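Local coordinates for polyphenol oxidase (Geobacillus stearothermophilus, PDB 6T0Y) that catalyses the phosphorolysis of adenosine, inosine and S-methyl-5'-thioadenosine to the free purine base and a ribose 1-phosphate, and also deaminates adenosine, at the zinc ion site. Sequence-based numbering; all coordinates share one arbitrary frame.

The zinc ion site. Residues 81, 108, 126, 143. With ZN (zinc ion), chain B.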
loop_
_atom_site.group_PDB
_atom_site.type_symbol
_atom_site.label_atom_id
_atom_site.label_comp_id
_atom_site.label_asym_id
_atom_site.label_seq_id
_atom_site.Cartn_x
_atom_site.Cartn_y
_atom_site.Cartn_z
ATOM N N HIS A 81 -1.013 11.274 3.800
ATOM C CA HIS A 81 -1.308 11.543 2.387
ATOM C C HIS A 81 -0.332 12.548 1.771
ATOM O O HIS A 81 -0.681 13.344 0.888
ATOM C CB HIS A 81 -2.758 11.927 2.164
ATOM C CG HIS A 81 -3.709 10.773 2.366
ATOM N ND1 HIS A 81 -4.129 10.395 3.623
ATOM C CD2 HIS A 81 -4.332 9.938 1.498
ATOM C CE1 HIS A 81 -4.965 9.377 3.528
ATOM N NE2 HIS A 81 -5.148 9.118 2.248
ATOM N N ASP A 108 4.336 8.509 4.573
ATOM C CA ASP A 108 3.404 7.640 3.877
ATOM C C ASP A 108 4.069 6.435 3.246
ATOM O O ASP A 108 3.412 5.670 2.547
ATOM C CB ASP A 108 2.620 8.433 2.831
ATOM C CG ASP A 108 1.549 9.271 3.464
ATOM O OD1 ASP A 108 1.889 10.367 3.966
ATOM O OD2 ASP A 108 0.386 8.817 3.540
ATOM N N CYS A 126 -6.847 3.559 -1.553
ATOM C CA CYS A 126 -5.596 4.125 -2.022
ATOM C C CYS A 126 -4.645 3.016 -2.462
ATOM O O CYS A 126 -4.805 1.858 -2.115
ATOM C CB CYS A 126 -4.979 4.970 -0.908
ATOM S SG CYS A 126 -5.864 6.496 -0.517
ATOM N N HIS A 143 2.024 4.186 0.492
ATOM C CA HIS A 143 0.601 4.489 0.416
ATOM C C HIS A 143 0.432 5.665 -0.529
ATOM O O HIS A 143 0.903 6.764 -0.250
ATOM C CB HIS A 143 0.145 4.794 1.852
ATOM C CG HIS A 143 -1.133 5.560 1.985
ATOM N ND1 HIS A 143 -1.169 6.872 2.416
ATOM C CD2 HIS A 143 -2.421 5.164 1.884
ATOM C CE1 HIS A 143 -2.425 7.270 2.490
ATOM N NE2 HIS A 143 -3.206 6.259 2.149
HETATM ZN ZN ZN B . -5.090 6.811 1.897
#
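His81 carries a left-handed backbone in a loop, Asp108 and Cys126 are also in loops, and His143 is extended in strand 138-144. Together the two histidines and the cysteine form the catalytic zinc site, here with a partly occupied ion. The imidazole of His143 binds ZN through NE2 at 2.0 Å, its CG anti to the backbone N (chi1 160°). His81 NE2 binds ZN at 2.3 Å. Cys126 brings the sulphur SG, presumably as thiolate, to 2.6 Å from ZN; in both residues the side chain swings beside the backbone N, anti to the carbonyl carbon. The angles among the three ligands at the metal run from 105° to 112°, close to tetrahedral, which would suit a further ligand such as substrate or water. The two rings meet edge to face: CE1 of His143 sits over the centre of the His81 ring, 3.3 Å above its plane. Behind the His143 ring, away from the zinc, Asp108 is the second-shell anchor. Its OD2, through the anti lone pair, accepts ND1 of His143 at 2.7 Å and lies almost in the plane of that ring, which fixes the ring's rotation and may make NE2 a stronger donor to zinc. The same OD2 accepts the backbone N of His81 at 2.8 Å from above the carboxylate plane, tying the His81 loop to the strand histidine. Asp108 and Cys126 immediately precede strands 109-112 and 127-133, and His143 nears the end of its own, so the zinc lies by strand ends.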